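Long-range contacts in beta-hexosaminidase Amuc_2018 (PDB 6JEB), which hydrolyses terminal non-reducing N-acetylhexosamine residues from N-glycans, chitobiose and related glycans, as a family 20 glycoside hydrolase: residues A[99-104]-A[161-165]; A[130-134]-A[214-219]; A[401-405]-A[465-469]. One frame throughout, in Å; residues are numbered along the deposited sequence.

Contact 1: A[99-104]-A[161-165]; sequences PARHFI and HEGMY
Residues 99-101 carry helical phi/psi angles without regular helical bonding, then the chain extends through 102-104. Facing it, 161-162 is a short strand and 163-165 continues extended; the nearest CA pairs are Phe103 with Gly163 at 5.7 Å and His102 with His161 at 7.6 Å. His161 (chi1 t) projects toward 99-104 and accepts a hydrogen bond at NE2 from Phe103 N, 2.9 Å away. The edge of His102 meets the face of His161 in a T-shaped pair, centroids 4.8 Å apart, planes at 65°; His102 ND1 is held by Ala401 O. Phe103 (chi1 t) covers Gly163, whose CA lies 4.0 Å from the Phe103 ring centroid (CH-pi); a CB on this glycine would strike the ring. Tyr165 (chi1 m) suits its place doubly: its ring packs against Phe103, CE1 to CE1 3.4 Å, and its OH donates to Ile104 O at 2.6 Å. Substrate-binding Arg101, its CA-to-CB bond pointing away, hydrogen-bonds Gln132 through NE and salt-bridges Asp98 and Asp130. The contact ties the loop at the C-terminal end of strand 92-97, first of the family 20 TIM barrel, to strand 161-162, paired with 150-151; Leu109 of helix 106-118 packs on Ile104 and Tyr165.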
# COMPACT_ATOMS: atom_id res chain seq x y z
N PRO A 99 7.23 7.80 -0.82
CA PRO A 99 8.50 8.50 -1.06
C PRO A 99 8.31 9.89 -1.63
O PRO A 99 9.25 10.69 -1.57
CB PRO A 99 9.23 7.57 -2.04
CG PRO A 99 8.10 6.86 -2.77
CD PRO A 99 7.05 6.64 -1.70
N ALA A 100 7.13 10.20 -2.18
CA ALA A 100 6.87 11.57 -2.63
C ALA A 100 7.04 12.56 -1.49
O ALA A 100 7.64 13.63 -1.67
CB ALA A 100 5.46 11.68 -3.21
N ARG A 101 6.51 12.24 -0.31
CA ARG A 101 6.62 13.16 0.82
C ARG A 101 8.00 13.13 1.46
O ARG A 101 8.56 14.18 1.78
CB ARG A 101 5.53 12.86 1.86
CG ARG A 101 4.22 13.60 1.61
CD ARG A 101 3.67 13.38 0.19
NE ARG A 101 2.38 14.05 0.05
CZ ARG A 101 1.22 13.53 0.45
NH1 ARG A 101 1.19 12.31 1.00
NH2 ARG A 101 0.10 14.22 0.32
N HIS A 102 8.56 11.94 1.66
CA HIS A 102 9.94 11.82 2.12
C HIS A 102 10.57 10.65 1.40
O HIS A 102 10.07 9.52 1.49
CB HIS A 102 10.04 11.63 3.64
CG HIS A 102 9.96 12.91 4.41
ND1 HIS A 102 8.80 13.34 5.01
CD2 HIS A 102 10.90 13.86 4.66
CE1 HIS A 102 9.02 14.50 5.60
NE2 HIS A 102 10.29 14.84 5.40
N PHE A 103 11.65 10.93 0.67
CA PHE A 103 12.31 9.92 -0.14
C PHE A 103 12.77 8.76 0.73
O PHE A 103 13.27 8.96 1.84
CB PHE A 103 13.52 10.57 -0.82
CG PHE A 103 14.23 9.68 -1.78
CD1 PHE A 103 13.62 9.27 -2.96
CD2 PHE A 103 15.51 9.24 -1.50
CE1 PHE A 103 14.28 8.44 -3.84
CE2 PHE A 103 16.18 8.41 -2.38
CZ PHE A 103 15.57 8.02 -3.55
N ILE A 104 12.61 7.54 0.22
CA ILE A 104 13.04 6.34 0.93
C ILE A 104 14.21 5.75 0.15
O ILE A 104 14.01 5.23 -0.97
CB ILE A 104 11.91 5.31 1.08
CG1 ILE A 104 10.63 5.96 1.63
CG2 ILE A 104 12.39 4.15 1.97
CD1 ILE A 104 9.40 5.05 1.53
N HIS A 161 14.92 19.03 1.13
CA HIS A 161 14.70 17.60 0.99
C HIS A 161 14.60 17.28 -0.49
O HIS A 161 13.86 17.94 -1.22
CB HIS A 161 13.42 17.14 1.69
CG HIS A 161 13.25 15.66 1.64
ND1 HIS A 161 14.03 14.80 2.39
CD2 HIS A 161 12.45 14.87 0.88
CE1 HIS A 161 13.68 13.55 2.12
NE2 HIS A 161 12.74 13.57 1.20
N GLU A 162 15.36 16.27 -0.93
CA GLU A 162 15.30 15.88 -2.33
C GLU A 162 15.51 14.38 -2.45
O GLU A 162 15.86 13.69 -1.49
CB GLU A 162 16.34 16.61 -3.20
CG GLU A 162 17.76 16.07 -3.08
CD GLU A 162 18.68 16.59 -4.20
OE1 GLU A 162 18.27 16.57 -5.38
OE2 GLU A 162 19.81 17.02 -3.89
N GLY A 163 15.28 13.89 -3.66
CA GLY A 163 15.58 12.52 -3.99
C GLY A 163 14.82 12.07 -5.21
O GLY A 163 13.69 12.52 -5.45
N MET A 164 15.42 11.20 -6.01
CA MET A 164 14.71 10.61 -7.13
C MET A 164 15.32 9.24 -7.38
O MET A 164 16.55 9.10 -7.35
CB MET A 164 14.85 11.50 -8.38
CG MET A 164 14.14 10.92 -9.60
SD MET A 164 14.15 12.01 -11.04
CE MET A 164 12.50 12.73 -10.94
N TYR A 165 14.47 8.23 -7.60
CA TYR A 165 14.97 6.91 -7.92
C TYR A 165 15.59 6.91 -9.31
O TYR A 165 15.20 7.69 -10.17
CB TYR A 165 13.84 5.87 -7.85
CG TYR A 165 13.31 5.77 -6.44
CD1 TYR A 165 14.08 5.21 -5.43
CD2 TYR A 165 12.05 6.27 -6.11
CE1 TYR A 165 13.63 5.15 -4.13
CE2 TYR A 165 11.58 6.21 -4.82
CZ TYR A 165 12.37 5.66 -3.83
OH TYR A 165 11.91 5.61 -2.54

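Contact 2: A[130-134]-A[214-219]; sequences DNQGW and VRTTAG
Neither segment is regular: 130-134 is a tight loop, closed by a backbone hydrogen bond from Asp130 N to Gly133 O (3.0 Å), and 214-219 curls past it, with Gln132 CA 4.6 Å from Arg215 CA. Two direct hydrogen bonds join them. Arg215 N gives to Asn131 O (3.0 Å), and Gln132 NE2 to Thr217 O (2.8 Å), the Gln132 side chain (m, p) folding back. A water accepts from Asn131 ND2 and Gln132 NE2, each at 3.0 Å, and donates to Gly219 O at 2.8 Å. The other ends of these amides are also satisfied: Gln132 OE1 by Arg101 and Asn131 OD1 by the Gln195 backbone. A carboxamide, donor and acceptor in one group, suits both places. Arg215, extended through chi3, shapes its own loop, since NE (2.9 Å) and NH2 (3.0 Å) both donate to Ala218 O, while NH1 reaches Gln195. Arg215 O finds no conventional donor and has just a CA-H...O contact with Gln132 CA at 3.4 Å. Val214 CG1 packs 3.3 Å from Gln132 O. Asp130 OD1 accepts from Asn131 N (2.7 Å), is hydrogen-bonded to His193 ND1 and salt-bridged to Arg101; OD2 is hydrogen-bonded to His127. In this family 20 TIM barrel, the loop after strand 123-127 supplies Asp130 of the charge relay with His193 and Glu258, while 214-219, beyond helix 195-200, packs on Asn131 and Gln132.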
# COMPACT_ATOMS: atom_id res chain seq x y z
N ASP A 130 3.54 13.71 -5.59
CA ASP A 130 2.57 14.49 -4.82
C ASP A 130 2.96 15.97 -4.89
O ASP A 130 3.70 16.39 -5.78
CB ASP A 130 2.44 13.95 -3.39
CG ASP A 130 1.05 14.17 -2.82
OD1 ASP A 130 0.72 15.33 -2.49
OD2 ASP A 130 0.26 13.19 -2.76
N ASN A 131 2.46 16.75 -3.92
CA ASN A 131 2.72 18.18 -3.91
C ASN A 131 4.15 18.48 -3.48
O ASN A 131 4.71 19.51 -3.89
CB ASN A 131 1.77 18.86 -2.94
CG ASN A 131 0.33 18.80 -3.40
OD1 ASN A 131 0.03 19.01 -4.58
ND2 ASN A 131 -0.57 18.52 -2.46
N GLN A 132 4.73 17.61 -2.65
CA GLN A 132 6.00 17.84 -1.96
C GLN A 132 7.19 17.22 -2.67
O GLN A 132 8.32 17.37 -2.21
CB GLN A 132 5.92 17.31 -0.52
CG GLN A 132 4.90 18.01 0.37
CD GLN A 132 3.46 17.55 0.15
OE1 GLN A 132 3.20 16.59 -0.57
NE2 GLN A 132 2.51 18.26 0.77
N GLY A 133 6.96 16.51 -3.78
CA GLY A 133 8.05 15.86 -4.47
C GLY A 133 7.56 14.91 -5.55
O GLY A 133 6.41 14.47 -5.54
N TRP A 134 8.47 14.59 -6.48
CA TRP A 134 8.21 13.70 -7.60
C TRP A 134 9.43 12.80 -7.71
O TRP A 134 10.54 13.30 -7.85
CB TRP A 134 8.03 14.52 -8.89
CG TRP A 134 7.78 13.67 -10.10
CD1 TRP A 134 8.67 12.84 -10.72
CD2 TRP A 134 6.54 13.54 -10.82
NE1 TRP A 134 8.06 12.20 -11.78
CE2 TRP A 134 6.76 12.62 -11.87
CE3 TRP A 134 5.27 14.14 -10.70
CZ2 TRP A 134 5.76 12.26 -12.77
CZ3 TRP A 134 4.28 13.77 -11.60
CH2 TRP A 134 4.53 12.85 -12.62
N VAL A 214 7.91 23.69 -5.31
CA VAL A 214 7.46 22.43 -4.73
C VAL A 214 6.96 22.70 -3.32
O VAL A 214 7.55 23.50 -2.57
CB VAL A 214 8.60 21.40 -4.78
CG1 VAL A 214 8.18 20.08 -4.11
CG2 VAL A 214 9.05 21.15 -6.22
N ARG A 215 5.86 22.06 -2.95
CA ARG A 215 5.20 22.39 -1.69
C ARG A 215 6.04 21.94 -0.51
O ARG A 215 6.65 20.86 -0.53
CB ARG A 215 3.82 21.73 -1.64
CG ARG A 215 2.85 22.43 -0.70
CD ARG A 215 1.50 21.74 -0.70
NE ARG A 215 0.55 22.35 0.22
CZ ARG A 215 -0.35 23.28 -0.13
NH1 ARG A 215 -0.40 23.72 -1.38
NH2 ARG A 215 -1.19 23.76 0.78
N THR A 216 6.06 22.77 0.54
CA THR A 216 6.83 22.46 1.75
C THR A 216 5.93 22.25 2.96
O THR A 216 6.44 22.03 4.06
CB THR A 216 7.84 23.58 2.05
OG1 THR A 216 7.13 24.78 2.37
CG2 THR A 216 8.76 23.81 0.86
N THR A 217 4.62 22.31 2.78
CA THR A 217 3.65 22.15 3.84
C THR A 217 2.61 21.14 3.39
O THR A 217 2.59 20.70 2.24
CB THR A 217 2.97 23.49 4.16
OG1 THR A 217 2.36 24.00 2.97
CG2 THR A 217 3.99 24.49 4.68
N ALA A 218 1.75 20.74 4.32
CA ALA A 218 0.62 19.90 3.99
C ALA A 218 -0.52 20.77 3.46
O ALA A 218 -0.29 21.88 2.97
CB ALA A 218 0.18 19.08 5.21
N GLY A 219 -1.75 20.28 3.53
CA GLY A 219 -2.86 21.02 2.97
C GLY A 219 -3.10 20.68 1.51
O GLY A 219 -2.31 20.00 0.85
O HOH W 1 -0.45 17.92 0.51

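Contact 3: A[401-405]-A[465-469]; sequences AERLP and AFRWE
One salt bridge links the segments: Arg403 NH1 donates to Glu469 OE2 at 3.0 Å. A water reinforces it, accepting from Arg403 NH2 (3.1 Å) and donating to Glu469 OE2 (2.8 Å). Glu469 is the last residue of the chain, exposed and poorly ordered, so this charge pair is a surface feature. The long Arg403 side chain, m at chi1 and chi2 and then t, brings its guanidinium alongside Trp468, with NH1 3.6 Å from Trp468 CB, and it also makes a cation-pi contact with Phe155. Its backbone belongs to a type I beta turn from Ala401 to Leu404, closed by a weak hydrogen bond from Leu404 N to Ala401 O (3.2 Å). The tail segment 465-469 is irregular and stands well off, the nearest CA atoms, Arg403 and Phe466, being 8.5 Å apart; large side chains must span the gap. Phe466 and Trp468, both chi1 m, do so from the tail. Arg403 O lies 3.2 Å from Phe466 CE1 and 3.4 Å from Trp468 CZ3, near the plane of the Trp468 ring at its edge. Pro405, rigid and apolar, points toward the tail and sets its CD 4.0 Å from Trp468 CH2; Leu404 CD2 touches Phe466 CE1 more loosely at 4.4 Å. Trp468 NE1 is bonded to Asp157. Substrate-binding Glu402 has a side chain whose end leads away from the tail. The C-terminal tail beyond helix 434-452 thus packs over the loop between barrel strand 392-399 and helix 407-414, whose His409 meets the Phe466 ring.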
# COMPACT_ATOMS: atom_id res chain seq x y z
N ALA A 401 3.60 9.90 4.46
CA ALA A 401 4.89 10.31 5.02
C ALA A 401 5.09 11.82 5.07
O ALA A 401 6.24 12.26 5.17
CB ALA A 401 6.04 9.61 4.30
N GLU A 402 4.02 12.62 5.03
CA GLU A 402 4.19 14.05 5.26
C GLU A 402 5.08 14.30 6.47
O GLU A 402 5.96 15.18 6.44
CB GLU A 402 2.83 14.74 5.50
CG GLU A 402 1.91 14.88 4.29
CD GLU A 402 0.94 13.73 4.15
OE1 GLU A 402 1.25 12.62 4.62
OE2 GLU A 402 -0.16 13.94 3.58
N ARG A 403 4.88 13.53 7.54
CA ARG A 403 5.55 13.76 8.81
C ARG A 403 6.47 12.60 9.21
O ARG A 403 6.83 12.49 10.39
CB ARG A 403 4.52 14.00 9.92
CG ARG A 403 3.64 15.22 9.70
CD ARG A 403 4.39 16.51 9.99
NE ARG A 403 3.48 17.64 10.00
CZ ARG A 403 3.78 18.84 10.49
NH1 ARG A 403 4.99 19.06 10.99
NH2 ARG A 403 2.88 19.81 10.47
N LEU A 404 6.87 11.75 8.28
CA LEU A 404 7.71 10.59 8.59
C LEU A 404 8.98 10.68 7.76
O LEU A 404 9.02 10.21 6.61
CB LEU A 404 6.97 9.28 8.37
CG LEU A 404 5.70 9.12 9.21
CD1 LEU A 404 4.91 7.88 8.78
CD2 LEU A 404 6.02 9.06 10.71
N PRO A 405 10.05 11.27 8.30
CA PRO A 405 11.19 11.67 7.45
C PRO A 405 12.23 10.60 7.17
O PRO A 405 13.10 10.84 6.32
CB PRO A 405 11.80 12.84 8.24
CG PRO A 405 11.49 12.51 9.67
CD PRO A 405 10.13 11.86 9.65
N ALA A 465 12.16 10.99 18.04
CA ALA A 465 11.90 12.42 18.13
C ALA A 465 11.68 13.02 16.74
O ALA A 465 12.25 12.57 15.75
CB ALA A 465 13.07 13.12 18.79
N PHE A 466 10.85 14.06 16.70
CA PHE A 466 10.62 14.86 15.50
C PHE A 466 11.28 16.22 15.66
O PHE A 466 11.46 16.71 16.77
CB PHE A 466 9.13 15.07 15.24
CG PHE A 466 8.36 13.81 14.99
CD1 PHE A 466 8.31 13.27 13.72
CD2 PHE A 466 7.69 13.17 16.02
CE1 PHE A 466 7.59 12.10 13.47
CE2 PHE A 466 6.97 12.00 15.78
CZ PHE A 466 6.93 11.47 14.51
N ARG A 467 11.61 16.84 14.53
CA ARG A 467 12.22 18.17 14.57
C ARG A 467 11.20 19.29 14.51
O ARG A 467 11.56 20.45 14.75
CB ARG A 467 13.23 18.33 13.43
CG ARG A 467 12.60 18.74 12.10
CD ARG A 467 13.66 19.03 11.05
NE ARG A 467 14.46 17.86 10.74
CZ ARG A 467 14.32 17.12 9.64
NH1 ARG A 467 13.40 17.44 8.74
NH2 ARG A 467 15.10 16.06 9.45
N TRP A 468 9.94 19.00 14.20
CA TRP A 468 8.93 20.02 13.98
C TRP A 468 8.13 20.27 15.25
O TRP A 468 7.78 19.33 15.96
CB TRP A 468 7.97 19.59 12.86
CG TRP A 468 8.67 19.17 11.61
CD1 TRP A 468 9.42 19.96 10.79
CD2 TRP A 468 8.65 17.87 11.02
NE1 TRP A 468 9.90 19.22 9.73
CE2 TRP A 468 9.43 17.93 9.85
CE3 TRP A 468 8.05 16.65 11.37
CZ2 TRP A 468 9.63 16.83 9.02
CZ3 TRP A 468 8.25 15.56 10.55
CH2 TRP A 468 9.03 15.66 9.38
N GLU A 469 7.85 21.55 15.51
CA GLU A 469 6.93 21.96 16.57
C GLU A 469 7.20 21.30 17.92
O GLU A 469 6.32 21.22 18.77
CB GLU A 469 5.48 21.72 16.13
CG GLU A 469 5.11 22.48 14.86
CD GLU A 469 4.42 21.62 13.82
OE1 GLU A 469 3.38 21.01 14.15
OE2 GLU A 469 4.92 21.54 12.67
O HOH W 2 3.36 22.85 10.71

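How the contacts relate
Contact 1 is buried, whereas contacts 2 and 3 are only partly so. Each uses a loop that follows a barrel strand: 92-97, 123-127 and 392-399. Contact 1 touches both others: Arg101 joins contact 2 by a hydrogen bond to Gln132 and a salt bridge to Asp130, and forms a long, weak ion pair with Glu402 of contact 3, while His102 bonds to Ala401. Contacts 2 and 3 do not touch, their nearest atoms being about 5 Å apart. The chemistry differs accordingly: aromatic rings with two hydrogen bonds in contact 1; backbone and carboxamide hydrogen bonds in contact 2, with a water bridge as in contact 3; and a solvent-side salt bridge over aromatic packing in contact 3.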